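Local coordinates for protein albumin-1 (Psophocarpus tetragonolobus, PDB 1WBA) that serves as a 2S seed storage protein of the leguminous Kunitz-type inhibitor family, built on a beta-trefoil fold, at residues 71-74 against 75-78; 134-137 against 138-141; 103-107 against 108-112. All blocks are in the same frame, centred on the assembly; numbering follows the deposited sequence.

Contact 1: 71-74 against 75-78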
ATOM      1  N   ASN A  71      -3.880  16.562  -7.926  1.00  7.48           N
ATOM      2  CA  ASN A  71      -3.324  16.052  -6.685  1.00  8.59           C
ATOM      3  C   ASN A  71      -4.136  14.934  -6.053  1.00  9.04           C
ATOM      4  O   ASN A  71      -5.337  14.791  -6.305  1.00 10.99           O
ATOM      5  CB  ASN A  71      -3.164  17.191  -5.685  1.00  8.69           C
ATOM      6  CG  ASN A  71      -2.313  18.314  -6.230  1.00 10.04           C
ATOM      7  OD1 ASN A  71      -2.838  19.347  -6.613  1.00 14.39           O
ATOM      8  ND2 ASN A  71      -1.011  18.102  -6.319  1.00  7.41           N
ATOM      9  N   ILE A  72      -3.464  14.164  -5.206  1.00  7.66           N
ATOM     10  CA  ILE A  72      -4.085  13.049  -4.500  1.00  7.33           C
ATOM     11  C   ILE A  72      -4.731  13.632  -3.267  1.00  5.80           C
ATOM     12  O   ILE A  72      -4.099  14.400  -2.544  1.00  7.15           O
ATOM     13  CB  ILE A  72      -3.037  11.973  -4.068  1.00  9.04           C
ATOM     14  CG1 ILE A  72      -2.332  11.374  -5.302  1.00  9.01           C
ATOM     15  CG2 ILE A  72      -3.710  10.876  -3.220  1.00  6.44           C
ATOM     16  CD1 ILE A  72      -3.254  10.628  -6.255  1.00  9.80           C
ATOM     17  N   LEU A  73      -6.003  13.303  -3.052  1.00  5.35           N
ATOM     18  CA  LEU A  73      -6.737  13.803  -1.905  1.00  7.42           C
ATOM     19  C   LEU A  73      -7.047  12.647  -0.978  1.00  6.66           C
ATOM     20  O   LEU A  73      -7.042  11.496  -1.406  1.00  5.04           O
ATOM     21  CB  LEU A  73      -8.058  14.454  -2.342  1.00  7.88           C
ATOM     22  CG  LEU A  73      -8.039  15.583  -3.379  1.00 10.78           C
ATOM     23  CD1 LEU A  73      -9.462  16.075  -3.570  1.00 12.83           C
ATOM     24  CD2 LEU A  73      -7.130  16.721  -2.939  1.00 10.56           C
ATOM     25  N   GLU A  74      -7.325  12.966   0.284  1.00  6.41           N
ATOM     26  CA  GLU A  74      -7.671  11.952   1.261  1.00  5.74           C
ATOM     27  C   GLU A  74      -9.013  11.387   0.869  1.00  5.83           C
ATOM     28  O   GLU A  74      -9.857  12.094   0.309  1.00  6.32           O
ATOM     29  CB  GLU A  74      -7.737  12.548   2.651  1.00  6.14           C
ATOM     30  CG  GLU A  74      -6.397  12.938   3.198  1.00  5.52           C
ATOM     31  CD  GLU A  74      -6.497  13.510   4.603  1.00 10.43           C
ATOM     32  OE1 GLU A  74      -7.384  13.070   5.367  1.00 11.51           O
ATOM     33  OE2 GLU A  74      -5.690  14.400   4.935  1.00 13.22           O
ATOM     34  N   ASN A  75      -9.172  10.088   1.090  1.00  5.10           N
ATOM     35  CA  ASN A  75     -10.397   9.352   0.772  1.00  5.48           C
ATOM     36  C   ASN A  75     -10.723   9.164  -0.707  1.00  6.61           C
ATOM     37  O   ASN A  75     -11.805   8.691  -1.047  1.00 10.87           O
ATOM     38  CB  ASN A  75     -11.593   9.957   1.506  1.00  7.72           C
ATOM     39  CG  ASN A  75     -11.365  10.026   2.984  1.00  9.31           C
ATOM     40  OD1 ASN A  75     -11.269  11.103   3.566  1.00 14.87           O
ATOM     41  ND2 ASN A  75     -11.193   8.883   3.593  1.00  4.94           N
ATOM     42  N   MET A  76      -9.787   9.531  -1.575  1.00  5.93           N
ATOM     43  CA  MET A  76      -9.926   9.390  -3.019  1.00  6.77           C
ATOM     44  C   MET A  76      -9.477   7.973  -3.380  1.00  5.93           C
ATOM     45  O   MET A  76      -8.474   7.506  -2.833  1.00  7.34           O
ATOM     46  CB  MET A  76      -9.007  10.412  -3.691  1.00  9.73           C
ATOM     47  CG  MET A  76      -8.745  10.201  -5.205  1.00 14.87           C
ATOM     48  SD  MET A  76      -7.680  11.438  -5.904  1.00 15.16           S
ATOM     49  CE  MET A  76      -8.727  12.804  -5.969  1.00 16.32           C
ATOM     50  N   ARG A  77     -10.253   7.269  -4.207  1.00  4.83           N
ATOM     51  CA  ARG A  77      -9.900   5.909  -4.606  1.00  5.79           C
ATOM     52  C   ARG A  77      -8.660   5.884  -5.481  1.00  5.48           C
ATOM     53  O   ARG A  77      -8.592   6.597  -6.493  1.00  5.68           O
ATOM     54  CB  ARG A  77     -11.080   5.212  -5.287  1.00  6.33           C
ATOM     55  CG  ARG A  77     -12.299   5.110  -4.373  1.00  8.47           C
ATOM     56  CD  ARG A  77     -13.467   4.439  -5.078  1.00 10.98           C
ATOM     57  NE  ARG A  77     -13.326   2.985  -5.182  1.00 12.40           N
ATOM     58  CZ  ARG A  77     -13.619   2.153  -4.192  1.00 11.22           C
ATOM     59  NH1 ARG A  77     -14.046   2.638  -3.041  1.00 14.14           N
ATOM     60  NH2 ARG A  77     -13.572   0.843  -4.372  1.00 12.97           N
ATOM     61  N   LEU A  78      -7.709   5.017  -5.114  1.00  5.31           N
ATOM     62  CA  LEU A  78      -6.421   4.915  -5.788  1.00  4.45           C
ATOM     63  C   LEU A  78      -6.021   3.541  -6.242  1.00  5.94           C
ATOM     64  O   LEU A  78      -6.470   2.529  -5.699  1.00  6.13           O
ATOM     65  CB  LEU A  78      -5.311   5.351  -4.828  1.00  5.16           C
ATOM     66  CG  LEU A  78      -5.558   6.608  -4.008  1.00  5.97           C
ATOM     67  CD1 LEU A  78      -4.529   6.655  -2.903  1.00  9.41           C
ATOM     68  CD2 LEU A  78      -5.508   7.848  -4.907  1.00  5.61           C
TER
HETATM   69  O   HOH W   1      -6.788   8.576  -1.058  1.00  6.42           O
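A type II beta turn from L73 to M76, in the loop that leads into strand 78-82 of the Kunitz-type beta-trefoil, folds residues 71-74 back against 75-78. Its closing bond is weak: M76 N reaches L73 O over 3.4 Å, and a water strengthens the closure by donating to L73 O and, at 2.7 Å, to M76 O. N75 takes the left-handed conformation (phi 69°) usual at the third position of a type II turn. M76 does most of the touching. With CG anti to the backbone N (chi1 166°), its chain runs back across the mouth of the turn, M76 CB lying 3.2 Å from L73 O, and the bend at chi3 (-74°) lays the methyl CE of M76 against L73 CG at 3.9 Å. On the two arms flanking the turn, I72 meets L78 obliquely, methyl to methyl, I72 CD1 to L78 CD2 at 3.8 Å, with I72 CG2 almost as near the same methyl. The carboxylate of E74 is directed elsewhere, to a salt bridge with K122, and N71 ND2 donates a hydrogen bond to L13 O. I72 and L78 both rest on I120 of strand 116-122, while R77 pairs with E62 in the loop after strand 56-61.

Contact 2: 134-137 against 138-141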
ATOM      1  N   PHE A 134      -8.223   0.002   2.657  1.00  4.90           N
ATOM      2  CA  PHE A 134      -8.651  -0.712   1.471  1.00  5.01           C
ATOM      3  C   PHE A 134     -10.166  -0.685   1.514  1.00  5.08           C
ATOM      4  O   PHE A 134     -10.789  -1.058   2.510  1.00  5.41           O
ATOM      5  CB  PHE A 134      -8.141  -2.156   1.419  1.00  7.26           C
ATOM      6  CG  PHE A 134      -8.641  -2.903   0.227  1.00  7.47           C
ATOM      7  CD1 PHE A 134      -8.155  -2.610  -1.037  1.00  8.66           C
ATOM      8  CD2 PHE A 134      -9.629  -3.873   0.361  1.00  8.56           C
ATOM      9  CE1 PHE A 134      -8.654  -3.269  -2.165  1.00  8.93           C
ATOM     10  CE2 PHE A 134     -10.132  -4.535  -0.766  1.00  9.53           C
ATOM     11  CZ  PHE A 134      -9.646  -4.230  -2.025  1.00  7.47           C
ATOM     12  N   CYS A 135     -10.752  -0.239   0.419  1.00  5.00           N
ATOM     13  CA  CYS A 135     -12.194  -0.114   0.330  1.00  6.67           C
ATOM     14  C   CYS A 135     -12.711  -1.029  -0.749  1.00  4.82           C
ATOM     15  O   CYS A 135     -12.648  -0.711  -1.928  1.00  5.98           O
ATOM     16  CB  CYS A 135     -12.569   1.340   0.011  1.00  6.25           C
ATOM     17  SG  CYS A 135     -12.001   2.551   1.265  1.00  7.94           S
ATOM     18  N   PRO A 136     -13.196  -2.214  -0.358  1.00  8.17           N
ATOM     19  CA  PRO A 136     -13.721  -3.156  -1.343  1.00  9.33           C
ATOM     20  C   PRO A 136     -14.990  -2.590  -1.934  1.00 11.77           C
ATOM     21  O   PRO A 136     -15.642  -1.736  -1.318  1.00 10.32           O
ATOM     22  CB  PRO A 136     -13.995  -4.410  -0.521  1.00  9.81           C
ATOM     23  CG  PRO A 136     -14.189  -3.904   0.863  1.00 14.43           C
ATOM     24  CD  PRO A 136     -13.185  -2.804   0.991  1.00  8.24           C
ATOM     25  N   VAL A 137     -15.324  -3.028  -3.145  1.00 12.29           N
ATOM     26  CA  VAL A 137     -16.536  -2.553  -3.792  1.00 15.40           C
ATOM     27  C   VAL A 137     -17.757  -3.029  -3.009  1.00 18.26           C
ATOM     28  O   VAL A 137     -17.865  -4.211  -2.663  1.00 19.66           O
ATOM     29  CB  VAL A 137     -16.624  -3.011  -5.251  1.00 15.43           C
ATOM     30  CG1 VAL A 137     -17.956  -2.585  -5.846  1.00 18.17           C
ATOM     31  CG2 VAL A 137     -15.502  -2.393  -6.044  1.00 13.79           C
ATOM     32  N   GLY A 138     -18.620  -2.072  -2.674  1.00 21.98           N
ATOM     33  CA  GLY A 138     -19.843  -2.350  -1.932  1.00 26.81           C
ATOM     34  C   GLY A 138     -19.670  -2.803  -0.490  1.00 29.17           C
ATOM     35  O   GLY A 138     -20.527  -3.507   0.051  1.00 31.37           O
ATOM     36  N   SER A 139     -18.610  -2.342   0.163  1.00 26.75           N
ATOM     37  CA  SER A 139     -18.345  -2.740   1.531  1.00 23.41           C
ATOM     38  C   SER A 139     -17.584  -1.622   2.263  1.00 19.55           C
ATOM     39  O   SER A 139     -16.976  -0.752   1.628  1.00 16.37           O
ATOM     40  CB  SER A 139     -17.533  -4.043   1.508  1.00 25.73           C
ATOM     41  OG  SER A 139     -17.300  -4.572   2.801  1.00 32.51           O
ATOM     42  N   PRO A 140     -17.701  -1.574   3.606  1.00 16.34           N
ATOM     43  CA  PRO A 140     -16.993  -0.533   4.360  1.00 12.51           C
ATOM     44  C   PRO A 140     -15.481  -0.739   4.213  1.00  8.73           C
ATOM     45  O   PRO A 140     -15.016  -1.846   3.946  1.00  6.92           O
ATOM     46  CB  PRO A 140     -17.441  -0.778   5.805  1.00 12.36           C
ATOM     47  CG  PRO A 140     -18.783  -1.437   5.652  1.00 16.12           C
ATOM     48  CD  PRO A 140     -18.544  -2.389   4.500  1.00 15.80           C
ATOM     49  N   CYS A 141     -14.718   0.322   4.425  1.00  7.22           N
ATOM     50  CA  CYS A 141     -13.270   0.265   4.299  1.00  7.08           C
ATOM     51  C   CYS A 141     -12.594  -0.386   5.499  1.00  7.98           C
ATOM     52  O   CYS A 141     -13.081  -0.287   6.638  1.00 11.13           O
ATOM     53  CB  CYS A 141     -12.721   1.677   4.093  1.00  6.33           C
ATOM     54  SG  CYS A 141     -13.456   2.525   2.667  1.00  8.25           S
TER
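C135 and C141 face each other across the neck of a hairpin and are joined through a disulfide, C135 SG to C141 SG at 2.0 Å. With each SG anti to its own carbonyl carbon (chi1 -60° and -56°), both sulfurs project to the same side of the hairpin and join there, bridging arms where C135 CA and C141 CA are 4.1 Å apart. The S-S torsion of 108° holds the two CB-SG bonds roughly crosswise. Nearer the tip, the ring of P136 presents its CG to S139: P136 CG to S139 CB is 3.4 Å, tighter than usual for two carbons, with S139 OG a little farther from the same ring corner. The ring's CD lies close to P140 O. These arms belong to the hairpin linking strands 130-136 and 142-148 of the trefoil, reversed by a type II turn from P136 to S139. Its bond, S139 N to P136 O at 3.4 Å, is weak, and G138 supplies the positive phi of the turn's third position, where a CB would run into V137 O. C141 CA makes a CH...O contact of 3.3 Å with F134 O, on the strand beside the disulfide. The F134 ring itself turns to another part of the fold, meeting the F118 ring edge-to-face, while S139 and P140 lie on Y160.

Contact 3: 103-107 against 108-112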
ATOM      1  N   GLN A 103      -4.772 -10.048   2.651  1.00  6.16           N
ATOM      2  CA  GLN A 103      -3.410  -9.528   2.724  1.00  7.86           C
ATOM      3  C   GLN A 103      -3.020  -8.993   1.378  1.00  4.95           C
ATOM      4  O   GLN A 103      -3.644  -9.337   0.366  1.00  5.94           O
ATOM      5  CB  GLN A 103      -2.432 -10.647   3.061  1.00  8.80           C
ATOM      6  CG  GLN A 103      -2.926 -11.601   4.088  1.00 18.36           C
ATOM      7  CD  GLN A 103      -1.859 -12.561   4.522  1.00 21.58           C
ATOM      8  OE1 GLN A 103      -1.151 -13.138   3.699  1.00 21.51           O
ATOM      9  NE2 GLN A 103      -1.718 -12.725   5.833  1.00 26.94           N
ATOM     10  N   LEU A 104      -1.954  -8.201   1.348  1.00  4.72           N
ATOM     11  CA  LEU A 104      -1.487  -7.625   0.089  1.00  6.31           C
ATOM     12  C   LEU A 104      -0.558  -8.555  -0.693  1.00  5.82           C
ATOM     13  O   LEU A 104       0.423  -9.073  -0.161  1.00  5.29           O
ATOM     14  CB  LEU A 104      -0.798  -6.272   0.304  1.00  5.97           C
ATOM     15  CG  LEU A 104      -1.575  -5.159   1.009  1.00 10.94           C
ATOM     16  CD1 LEU A 104      -0.887  -3.837   0.738  1.00 11.12           C
ATOM     17  CD2 LEU A 104      -2.982  -5.102   0.516  1.00 13.48           C
ATOM     18  N   LYS A 105      -0.880  -8.748  -1.965  1.00  4.67           N
ATOM     19  CA  LYS A 105      -0.098  -9.598  -2.845  1.00  3.58           C
ATOM     20  C   LYS A 105       0.048  -8.887  -4.180  1.00  5.47           C
ATOM     21  O   LYS A 105      -0.725  -7.970  -4.502  1.00  6.49           O
ATOM     22  CB  LYS A 105      -0.838 -10.918  -3.107  1.00  4.36           C
ATOM     23  CG  LYS A 105      -1.153 -11.778  -1.878  1.00  2.91           C
ATOM     24  CD  LYS A 105       0.102 -12.452  -1.342  1.00  3.99           C
ATOM     25  CE  LYS A 105      -0.257 -13.655  -0.457  1.00  4.62           C
ATOM     26  NZ  LYS A 105       0.976 -14.210   0.176  1.00  3.85           N
ATOM     27  N   LEU A 106       1.035  -9.304  -4.962  1.00  5.24           N
ATOM     28  CA  LEU A 106       1.199  -8.743  -6.298  1.00  8.87           C
ATOM     29  C   LEU A 106      -0.041  -9.235  -7.062  1.00  9.59           C
ATOM     30  O   LEU A 106      -0.461 -10.387  -6.904  1.00  8.82           O
ATOM     31  CB  LEU A 106       2.472  -9.268  -6.964  1.00  8.83           C
ATOM     32  CG  LEU A 106       3.798  -8.772  -6.378  1.00 10.50           C
ATOM     33  CD1 LEU A 106       4.916  -9.154  -7.324  1.00 12.05           C
ATOM     34  CD2 LEU A 106       3.774  -7.266  -6.174  1.00  6.91           C
ATOM     35  N   ALA A 107      -0.651  -8.345  -7.834  1.00  8.05           N
ATOM     36  CA  ALA A 107      -1.855  -8.670  -8.588  1.00  9.14           C
ATOM     37  C   ALA A 107      -1.611  -9.608  -9.755  1.00  9.29           C
ATOM     38  O   ALA A 107      -0.512  -9.638 -10.314  1.00 11.96           O
ATOM     39  CB  ALA A 107      -2.496  -7.393  -9.105  1.00  7.80           C
ATOM     40  N   GLY A 108      -2.652 -10.358 -10.109  1.00 10.91           N
ATOM     41  CA  GLY A 108      -2.612 -11.259 -11.246  1.00 13.39           C
ATOM     42  C   GLY A 108      -1.980 -12.607 -11.055  1.00 13.35           C
ATOM     43  O   GLY A 108      -1.741 -13.301 -12.032  1.00 15.76           O
ATOM     44  N   ARG A 109      -1.726 -12.983  -9.813  1.00 13.77           N
ATOM     45  CA  ARG A 109      -1.097 -14.267  -9.520  1.00 15.61           C
ATOM     46  C   ARG A 109      -2.078 -15.192  -8.799  1.00 14.22           C
ATOM     47  O   ARG A 109      -2.217 -16.352  -9.165  1.00 18.69           O
ATOM     48  CB  ARG A 109       0.168 -14.067  -8.676  1.00 18.88           C
ATOM     49  CG  ARG A 109       1.026 -12.865  -9.068  1.00 25.29           C
ATOM     50  CD  ARG A 109       1.632 -13.006 -10.453  1.00 28.62           C
ATOM     51  NE  ARG A 109       2.998 -12.480 -10.504  1.00 35.24           N
ATOM     52  CZ  ARG A 109       3.331 -11.193 -10.637  1.00 36.87           C
ATOM     53  NH1 ARG A 109       2.398 -10.249 -10.741  1.00 35.28           N
ATOM     54  NH2 ARG A 109       4.616 -10.851 -10.662  1.00 36.16           N
ATOM     55  N   TYR A 110      -2.757 -14.683  -7.780  1.00 10.82           N
ATOM     56  CA  TYR A 110      -3.742 -15.465  -7.035  1.00 10.92           C
ATOM     57  C   TYR A 110      -5.111 -15.212  -7.608  1.00 12.02           C
ATOM     58  O   TYR A 110      -5.437 -14.080  -7.972  1.00 11.97           O
ATOM     59  CB  TYR A 110      -3.744 -15.077  -5.566  1.00  7.96           C
ATOM     60  CG  TYR A 110      -2.512 -15.554  -4.858  1.00  8.96           C
ATOM     61  CD1 TYR A 110      -2.381 -16.891  -4.502  1.00  9.20           C
ATOM     62  CD2 TYR A 110      -1.478 -14.678  -4.546  1.00  7.28           C
ATOM     63  CE1 TYR A 110      -1.262 -17.347  -3.861  1.00 11.20           C
ATOM     64  CE2 TYR A 110      -0.339 -15.121  -3.899  1.00  7.61           C
ATOM     65  CZ  TYR A 110      -0.245 -16.457  -3.559  1.00 11.72           C
ATOM     66  OH  TYR A 110       0.867 -16.922  -2.923  1.00 12.40           O
ATOM     67  N   PRO A 111      -5.950 -16.254  -7.673  1.00 12.50           N
ATOM     68  CA  PRO A 111      -7.286 -16.044  -8.228  1.00 12.70           C
ATOM     69  C   PRO A 111      -8.260 -15.336  -7.282  1.00 12.85           C
ATOM     70  O   PRO A 111      -9.158 -14.626  -7.740  1.00 15.69           O
ATOM     71  CB  PRO A 111      -7.734 -17.470  -8.563  1.00 11.49           C
ATOM     72  CG  PRO A 111      -7.083 -18.294  -7.468  1.00 11.05           C
ATOM     73  CD  PRO A 111      -5.706 -17.683  -7.381  1.00 12.11           C
ATOM     74  N   ASN A 112      -8.064 -15.502  -5.980  1.00 11.09           N
ATOM     75  CA  ASN A 112      -8.959 -14.915  -4.968  1.00 11.65           C
ATOM     76  C   ASN A 112      -8.718 -13.450  -4.562  1.00 10.81           C
ATOM     77  O   ASN A 112      -8.629 -13.124  -3.373  1.00 10.07           O
ATOM     78  CB  ASN A 112      -9.069 -15.831  -3.720  1.00 12.58           C
ATOM     79  CG  ASN A 112      -7.721 -16.460  -3.290  1.00 16.28           C
ATOM     80  OD1 ASN A 112      -6.766 -16.550  -4.081  1.00 16.51           O
ATOM     81  ND2 ASN A 112      -7.658 -16.924  -2.042  1.00 14.81           N
TER
HETATM   82  O   HOH W   2      -2.639 -12.035  -7.159  1.00 11.09           O
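K105, on strand 103-106, crosses the ring of Y110, five residues on, obliquely with its aliphatic chain. Bent at chi2 (-74°) and extended beyond it, the chain brings K105 CD and CE each to 3.7 Å from Y110 CE2, with CG a little farther off. The two polar ends thus travel together: K105 NZ and Y110 OH are 4.1 Å apart, and both are bound by the carboxylate oxygen OE2 of E38, NZ by a salt bridge and OH by a hydrogen bond. F97 adds a cation-pi contact to K105 and an edge-to-face ring contact to Y110. A methionine here would probably leave the E38 carboxylate without its charged mate, held in this cluster by the Y110 hydroxyl without the lysine.

At the bend, R109 curls back, turned at chi2 (-65°) and again at chi3, bringing its guanidinium edge-on to A107 O. R109 NH1 donates to A107 O over 3.0 Å at 141°, almost within the guanidinium plane. L106 runs beside the arginine in the same direction; its CB lies over one face of the guanidinium, toward the rim, and L106 CD1 is 3.8 Å from R109 NH2. Within the loop a water donates to L106 O and accepts from Y110 N, each at 2.7 Å. R109 NH1 also forms a salt bridge with D90, and a buried lysine beside a glutamate is likely to remain charged: the two cationic side chains, one on the strand and one in the loop, are matched by acidic partners, while the lysine's carbons pack on an aromatic ring and the guanidinium on a leucine.

In the fold
Along the chain the order is contact 1, contact 3, contact 2, all within one Kunitz-type domain and each a reversal or bend between strands. Contact 1 leads into strand 78-82 and contact 2 joins strands 130-136 and 142-148, all in the large antiparallel sheet; contact 3 joins strands 103-106 and 113-114, the outer strands of the smaller one. Contacts 1 and 2, centres about 15 Å apart, touch through a probable hydrogen bond, R77 NH2 to C135 O at 3.0 Å, which links the loop before strand 78-82 to the disulfide hairpin of this helix-free protein. Contact 3 stands apart, its centre about 17 Å from that of contact 2 and about 23 Å from that of contact 1.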